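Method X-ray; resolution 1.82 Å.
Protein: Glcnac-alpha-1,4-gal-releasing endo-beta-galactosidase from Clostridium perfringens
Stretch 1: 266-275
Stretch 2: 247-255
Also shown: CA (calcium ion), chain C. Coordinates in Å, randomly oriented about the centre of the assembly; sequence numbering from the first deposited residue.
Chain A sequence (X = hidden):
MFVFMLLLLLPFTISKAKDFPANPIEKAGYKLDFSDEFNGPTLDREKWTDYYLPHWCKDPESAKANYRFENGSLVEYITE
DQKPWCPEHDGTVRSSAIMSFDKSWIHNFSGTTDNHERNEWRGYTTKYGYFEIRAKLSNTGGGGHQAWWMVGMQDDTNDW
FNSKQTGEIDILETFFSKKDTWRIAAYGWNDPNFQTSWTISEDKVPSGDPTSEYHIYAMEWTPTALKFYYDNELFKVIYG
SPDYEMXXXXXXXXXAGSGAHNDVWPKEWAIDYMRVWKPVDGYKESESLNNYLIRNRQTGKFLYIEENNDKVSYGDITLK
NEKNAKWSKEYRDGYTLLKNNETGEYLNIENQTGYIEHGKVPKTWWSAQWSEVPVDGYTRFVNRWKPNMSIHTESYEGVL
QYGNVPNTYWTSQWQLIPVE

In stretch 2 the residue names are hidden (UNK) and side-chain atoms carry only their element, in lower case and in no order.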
ATOM      1  N   PRO A 266     -25.043 -10.361 -10.451  1.00 12.56           N
ATOM      2  CA  PRO A 266     -24.705  -9.686  -9.183  1.00 12.28           C
ATOM      3  C   PRO A 266     -23.406  -8.897  -9.279  1.00 12.17           C
ATOM      4  O   PRO A 266     -22.644  -9.113 -10.242  1.00 11.73           O
ATOM      5  CB  PRO A 266     -24.444 -10.864  -8.231  1.00 13.11           C
ATOM      6  CG  PRO A 266     -25.095 -12.035  -8.894  1.00 14.84           C
ATOM      7  CD  PRO A 266     -24.870 -11.820 -10.364  1.00 13.26           C
ATOM      8  N   LYS A 267     -23.145  -8.025  -8.306  1.00 11.25           N
ATOM      9  CA  LYS A 267     -21.796  -7.456  -8.174  1.00 11.25           C
ATOM     10  C   LYS A 267     -20.981  -8.512  -7.441  1.00 11.72           C
ATOM     11  O   LYS A 267     -21.317  -8.890  -6.307  1.00 12.25           O
ATOM     12  CB  LYS A 267     -21.789  -6.133  -7.393  1.00 11.34           C
ATOM     13  CG  LYS A 267     -22.908  -5.135  -7.742  1.00 11.53           C
ATOM     14  CD  LYS A 267     -22.928  -4.772  -9.240  1.00  9.90           C
ATOM     15  CE  LYS A 267     -24.093  -3.801  -9.494  1.00  9.68           C
ATOM     16  NZ  LYS A 267     -24.281  -3.465 -10.951  1.00  9.47           N
ATOM     17  N   GLU A 268     -19.913  -8.996  -8.071  1.00 11.92           N
ATOM     18  CA  GLU A 268     -19.154 -10.064  -7.454  1.00 12.04           C
ATOM     19  C   GLU A 268     -17.695 -10.040  -7.849  1.00 11.33           C
ATOM     20  O   GLU A 268     -17.348  -9.597  -8.948  1.00 10.71           O
ATOM     21  CB  GLU A 268     -19.765 -11.429  -7.780  1.00 12.27           C
ATOM     22  CG  GLU A 268     -19.950 -11.754  -9.253  1.00 15.63           C
ATOM     23  CD  GLU A 268     -20.733 -13.065  -9.451  1.00 18.67           C
ATOM     24  OE1 GLU A 268     -20.434 -13.818 -10.390  1.00 19.28           O
ATOM     25  OE2 GLU A 268     -21.644 -13.359  -8.647  1.00 21.34           O
ATOM     26  N   TRP A 269     -16.862 -10.524  -6.937  1.00 11.11           N
ATOM     27  CA  TRP A 269     -15.451 -10.796  -7.227  1.00 11.44           C
ATOM     28  C   TRP A 269     -15.020 -12.106  -6.617  1.00 11.82           C
ATOM     29  O   TRP A 269     -15.783 -12.731  -5.866  1.00 12.40           O
ATOM     30  CB  TRP A 269     -14.525  -9.659  -6.772  1.00 10.43           C
ATOM     31  CG  TRP A 269     -14.369  -9.409  -5.263  1.00 11.65           C
ATOM     32  CD1 TRP A 269     -15.343  -9.448  -4.281  1.00 11.96           C
ATOM     33  CD2 TRP A 269     -13.166  -9.025  -4.606  1.00 11.10           C
ATOM     34  NE1 TRP A 269     -14.793  -9.123  -3.055  1.00 11.47           N
ATOM     35  CE2 TRP A 269     -13.461  -8.854  -3.230  1.00 11.44           C
ATOM     36  CE3 TRP A 269     -11.849  -8.806  -5.041  1.00 11.93           C
ATOM     37  CZ2 TRP A 269     -12.491  -8.460  -2.293  1.00 11.66           C
ATOM     38  CZ3 TRP A 269     -10.885  -8.427  -4.114  1.00 12.62           C
ATOM     39  CH2 TRP A 269     -11.212  -8.252  -2.755  1.00 12.70           C
ATOM     40  N   ALA A 270     -13.800 -12.538  -6.942  1.00 11.08           N
ATOM     41  CA  ALA A 270     -13.362 -13.873  -6.556  1.00 10.88           C
ATOM     42  C   ALA A 270     -11.992 -13.813  -5.908  1.00 10.60           C
ATOM     43  O   ALA A 270     -11.069 -13.221  -6.473  1.00 10.44           O
ATOM     44  CB  ALA A 270     -13.329 -14.815  -7.784  1.00 10.75           C
ATOM     45  N   ILE A 271     -11.872 -14.395  -4.717  1.00 10.24           N
ATOM     46  CA  ILE A 271     -10.581 -14.445  -4.024  1.00 10.94           C
ATOM     47  C   ILE A 271     -10.119 -15.896  -3.884  1.00 10.73           C
ATOM     48  O   ILE A 271     -10.761 -16.688  -3.203  1.00 10.43           O
ATOM     49  CB  ILE A 271     -10.674 -13.778  -2.637  1.00 11.67           C
ATOM     50  CG1 ILE A 271     -11.277 -12.366  -2.757  1.00 13.26           C
ATOM     51  CG2 ILE A 271      -9.289 -13.696  -1.971  1.00 10.84           C
ATOM     52  CD1 ILE A 271     -12.253 -12.050  -1.653  1.00 18.89           C
ATOM     53  N   ASP A 272      -8.978 -16.217  -4.498  1.00 10.85           N
ATOM     54  CA  ASP A 272      -8.453 -17.589  -4.515  1.00 11.01           C
ATOM     55  C   ASP A 272      -7.883 -17.989  -3.156  1.00 11.20           C
ATOM     56  O   ASP A 272      -8.109 -19.113  -2.674  1.00 10.18           O
ATOM     57  CB  ASP A 272      -7.401 -17.717  -5.633  1.00 10.90           C
ATOM     58  CG  ASP A 272      -6.780 -19.103  -5.717  1.00 13.48           C
ATOM     59  OD1 ASP A 272      -5.647 -19.180  -6.249  1.00 10.81           O
ATOM     60  OD2 ASP A 272      -7.347 -20.140  -5.298  1.00 13.35           O
ATOM     61  N   TYR A 273      -7.143 -17.077  -2.529  1.00 10.82           N
ATOM     62  CA  TYR A 273      -6.545 -17.333  -1.226  1.00 10.92           C
ATOM     63  C   TYR A 273      -6.127 -16.033  -0.568  1.00 10.70           C
ATOM     64  O   TYR A 273      -5.982 -15.005  -1.246  1.00 11.04           O
ATOM     65  CB  TYR A 273      -5.314 -18.266  -1.312  1.00 11.11           C
ATOM     66  CG  TYR A 273      -4.103 -17.737  -2.095  1.00 11.34           C
ATOM     67  CD1 TYR A 273      -3.239 -16.769  -1.544  1.00 11.66           C
ATOM     68  CD2 TYR A 273      -3.769 -18.279  -3.347  1.00 11.27           C
ATOM     69  CE1 TYR A 273      -2.137 -16.298  -2.253  1.00 10.57           C
ATOM     70  CE2 TYR A 273      -2.646 -17.827  -4.054  1.00  9.63           C
ATOM     71  CZ  TYR A 273      -1.840 -16.854  -3.503  1.00 11.60           C
ATOM     72  OH  TYR A 273      -0.746 -16.421  -4.210  1.00 10.96           O
ATOM     73  N   MET A 274      -5.947 -16.097   0.750  1.00 11.16           N
ATOM     74  CA  MET A 274      -5.261 -15.066   1.527  1.00 11.33           C
ATOM     75  C   MET A 274      -4.195 -15.761   2.372  1.00 11.81           C
ATOM     76  O   MET A 274      -4.476 -16.766   3.025  1.00 12.66           O
ATOM     77  CB  MET A 274      -6.236 -14.321   2.451  1.00 11.36           C
ATOM     78  CG  MET A 274      -5.532 -13.298   3.365  1.00 11.98           C
ATOM     79  SD  MET A 274      -6.701 -12.518   4.510  1.00 15.01           S
ATOM     80  CE  MET A 274      -5.586 -11.938   5.789  1.00 13.57           C
ATOM     81  N   ARG A 275      -2.977 -15.231   2.349  1.00 11.94           N
ATOM     82  CA  ARG A 275      -1.875 -15.797   3.119  1.00 11.35           C
ATOM     83  C   ARG A 275      -1.122 -14.671   3.801  1.00 11.48           C
ATOM     84  O   ARG A 275      -0.973 -13.574   3.243  1.00 12.04           O
ATOM     85  CB  ARG A 275      -0.922 -16.581   2.196  1.00 11.50           C
ATOM     86  CG  ARG A 275      -1.574 -17.817   1.552  1.00 11.28           C
ATOM     87  CD  ARG A 275      -0.657 -18.592   0.602  1.00 12.26           C
ATOM     88  NE  ARG A 275      -1.414 -19.549  -0.203  1.00 12.78           N
ATOM     89  CZ  ARG A 275      -1.047 -19.972  -1.412  1.00 13.42           C
ATOM     90  NH1 ARG A 275       0.092 -19.546  -1.967  1.00 12.88           N
ATOM     91  NH2 ARG A 275      -1.813 -20.845  -2.070  1.00 10.59           N
ATOM     92  N   UNK A 247      -6.974  -5.864  12.166  1.00 10.27           N
ATOM     93  CA  UNK A 247      -7.857  -6.907  11.674  1.00 10.34           C
ATOM     94  C   UNK A 247      -8.100  -6.699  10.195  1.00 10.65           C
ATOM     95  O   UNK A 247      -7.798  -5.626   9.677  1.00 10.46           O
ATOM     96  N   UNK A 248      -8.653  -7.717   9.530  1.00 10.52           N
ATOM     97  CA  UNK A 248      -8.810  -7.712   8.074  1.00  9.31           C
ATOM     98  C   UNK A 248     -10.271  -7.742   7.671  1.00  9.74           C
ATOM     99  O   UNK A 248     -11.060  -8.482   8.257  1.00  9.58           O
ATOM    100  c   UNK A 248      -8.091  -8.966   7.480  1.00  8.95           C
ATOM    101  c   UNK A 248      -8.225  -9.014   5.929  1.00  8.22           C
ATOM    102  o   UNK A 248      -6.677  -8.838   7.717  1.00  8.95           O
ATOM    103  N   UNK A 249     -10.606  -6.961   6.645  1.00  9.13           N
ATOM    104  CA  UNK A 249     -11.941  -7.005   6.036  1.00  9.58           C
ATOM    105  C   UNK A 249     -11.781  -7.273   4.548  1.00  9.83           C
ATOM    106  O   UNK A 249     -10.919  -6.672   3.897  1.00 10.12           O
ATOM    107  c   UNK A 249     -12.685  -5.643   6.248  1.00  9.84           C
ATOM    108  c   UNK A 249     -12.744  -5.292   7.756  1.00  9.55           C
ATOM    109  c   UNK A 249     -13.400  -3.933   8.067  1.00 10.81           C
ATOM    110  c   UNK A 249     -14.075  -5.673   5.541  1.00  9.65           C
ATOM    111  N   UNK A 250     -12.607  -8.177   4.013  1.00 10.04           N
ATOM    112  CA  UNK A 250     -12.671  -8.404   2.579  1.00  9.77           C
ATOM    113  C   UNK A 250     -14.130  -8.202   2.181  1.00 10.45           C
ATOM    114  O   UNK A 250     -15.014  -8.886   2.694  1.00 11.12           O
ATOM    115  c   UNK A 250     -10.424 -11.625   2.390  1.00 13.27           C
ATOM    116  c   UNK A 250     -10.724 -10.088   2.248  1.00 10.98           C
ATOM    117  c   UNK A 250     -10.078  -9.515   1.003  1.00 13.21           C
ATOM    118  c   UNK A 250     -12.226  -9.844   2.233  1.00 10.42           C
ATOM    119  N   UNK A 251     -14.383  -7.256   1.283  1.00 10.22           N
ATOM    120  CA  UNK A 251     -15.766  -6.913   0.959  1.00 10.40           C
ATOM    121  C   UNK A 251     -15.953  -6.287  -0.419  1.00  9.96           C
ATOM    122  O   UNK A 251     -14.982  -6.025  -1.149  1.00 10.33           O
ATOM    123  n   UNK A 251     -16.759  -3.890   3.026  1.00 10.79           N
ATOM    124  o   UNK A 251     -14.823  -4.384   1.977  1.00 10.74           O
ATOM    125  c   UNK A 251     -16.465  -6.138   2.128  1.00  9.49           C
ATOM    126  c   UNK A 251     -15.935  -4.725   2.358  1.00 11.01           C
ATOM    127  N   UNK A 252     -17.217  -6.110  -0.788  1.00 10.08           N
ATOM    128  CA  UNK A 252     -17.574  -5.535  -2.069  1.00  9.93           C
ATOM    129  C   UNK A 252     -18.758  -4.602  -1.831  1.00 10.22           C
ATOM    130  O   UNK A 252     -19.551  -4.843  -0.935  1.00 10.39           O
ATOM    131  c   UNK A 252     -17.884  -6.654  -3.095  1.00 10.11           C
ATOM    132  c   UNK A 252     -18.142  -6.054  -4.489  1.00  9.22           C
ATOM    133  c   UNK A 252     -18.053  -7.103  -5.654  1.00 10.38           C
ATOM    134  c   UNK A 252     -19.022  -7.601  -2.592  1.00  9.88           C
ATOM    135  N   UNK A 253     -18.837  -3.521  -2.609  1.00  9.86           N
ATOM    136  CA  UNK A 253     -19.818  -2.472  -2.372  1.00 10.22           C
ATOM    137  C   UNK A 253     -20.497  -2.072  -3.666  1.00 10.16           C
ATOM    138  O   UNK A 253     -19.904  -2.167  -4.762  1.00  9.90           O
ATOM    139  c   UNK A 253     -18.276  -0.517   1.697  1.00 13.16           C
ATOM    140  c   UNK A 253     -18.385  -1.180  -0.660  1.00 10.85           C
ATOM    141  o   UNK A 253     -16.266  -0.981   2.960  1.00 14.46           O
ATOM    142  c   UNK A 253     -16.386  -1.615   0.668  1.00 13.25           C
ATOM    143  c   UNK A 253     -16.977  -1.039   1.771  1.00 14.49           C
ATOM    144  c   UNK A 253     -18.972  -0.585   0.477  1.00 10.40           C
ATOM    145  c   UNK A 253     -19.107  -1.196  -1.958  1.00 10.15           C
ATOM    146  c   UNK A 253     -17.092  -1.692  -0.557  1.00 11.22           C
ATOM    147  N   UNK A 254     -21.726  -1.578  -3.539  1.00 10.17           N
ATOM    148  CA  UNK A 254     -22.269  -0.689  -4.573  1.00 10.47           C
ATOM    149  C   UNK A 254     -23.187   0.358  -3.930  1.00 10.92           C
ATOM    150  O   UNK A 254     -23.516   0.232  -2.747  1.00 10.06           O
ATOM    151  o   UNK A 254     -23.197  -0.589  -6.839  1.00  9.95           O
ATOM    152  c   UNK A 254     -24.338  -2.012  -5.298  1.00 12.03           C
ATOM    153  c   UNK A 254     -22.944  -1.481  -5.725  1.00 10.89           C
ATOM    154  N   UNK A 255     -23.549   1.394  -4.693  1.00 10.23           N
ATOM    155  CA  UNK A 255     -24.373   2.506  -4.181  1.00 11.06           C
ATOM    156  C   UNK A 255     -23.680   3.286  -3.056  1.00 11.78           C
ATOM    157  O   UNK A 255     -24.337   3.880  -2.186  1.00 11.87           O
ATOM    158  c   UNK A 255     -26.472   1.329  -4.878  1.00 11.76           C
ATOM    159  c   UNK A 255     -25.721   1.966  -3.733  1.00 10.81           C
ATOM    160  o   UNK A 255     -26.337   1.737  -6.059  1.00 11.99           O
ATOM    161  o   UNK A 255     -27.226   0.358  -4.639  1.00 15.29           O
TER
HETATM  162 CA    CA C 501      -8.240 -21.352  -3.454  1.00 18.81          CA
HETATM  163  O   HOH W   1      -7.777 -22.879  -5.358  1.00 22.04           O
HETATM  164  O   HOH W   2      -5.943 -21.806  -3.027  1.00 19.85           O

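Position 247 has backbone atoms and nothing more, and it reaches nothing on stretch 1, so it is Gly247. It lies on the strand at a point where nothing of stretch 1 is near, so no side chain is called for by this contact.

At position 248 a single carbon carries one oxygen and one carbon. The side chain points toward stretch 1, and its oxygen lies 3.8 Å from CE of Met274, a van der Waals distance. This is Thr248, whose beta-branching suits an extended backbone and whose small side chain ends in contact with the methionine tip.

Position 249 has four carbons, forked at the first, with one arm two carbons long. In a strand successive side chains alternate, and this one is out of reach of stretch 1. It is Ile249, nevertheless buried, as its wholly apolar character would suggest.

Position 250 also has four carbons, but the fork comes at the second. The side chain points toward stretch 1 and one terminal carbon lies 4.1 Å from CH2 of Trp269. This is Leu250, which spreads its two methyls over several neighbours: CD2 also lies 4.3 Å from CD1 of Ile271, while CD1 is 4.4 Å from SD of Met274. With the fork at CG, the second side-chain carbon, its two methyls meet all three.

At position 251 two carbons are followed by one oxygen and one nitrogen on the second, a short carboxamide. Its CB points away from stretch 1, and the nearest approach across the gap is made by its backbone O, 3.6 Å from NE1 of Trp269. The residue is Asn251. The amide suits a buried polar site because it can both donate and accept; its ND2 donates to the ring-borne oxygen of position 253 at 3.0 Å.

Position 252 has four carbons forked at the first, with one longer arm, and again points toward stretch 1. The end of that arm is 3.6 Å from N of Glu268 and 3.8 Å from CD1 of Trp269. As Ile252, with both chi angles t, it extends CD1 across the gap to pack on the backbone as well as the indole.

Position 253 has one carbon leading to a six-carbon ring with one oxygen. Its CB points away from stretch 1, with which it makes no contact. This is Tyr253, and its OH is the acceptor for Asn251 ND2, so a buried hydroxyl is satisfied.

Position 254 repeats the one-oxygen, one-carbon fork and points toward stretch 1, where its CB lies 4.2 Å from CG of Lys267. Thr254 meets the aliphatic part of the lysine there, while its OG1 bonds elsewhere in the structure.

Position 255 has two carbons, the second bearing two oxygens, and is out of reach of stretch 1. It is Asp255, whose charged carboxylate suits a partly exposed place beyond the strand, with both oxygens hydrogen-bonded elsewhere in the structure.

The strands run roughly antiparallel at 155°, their axes 7.6 Å apart at closest approach. No hydrogen bond joins them, so side-chain packing makes the contact, with Leu250 and Ile252 against Trp269 at its heart.

Stretch 2 (247-255) GTILNIYTD
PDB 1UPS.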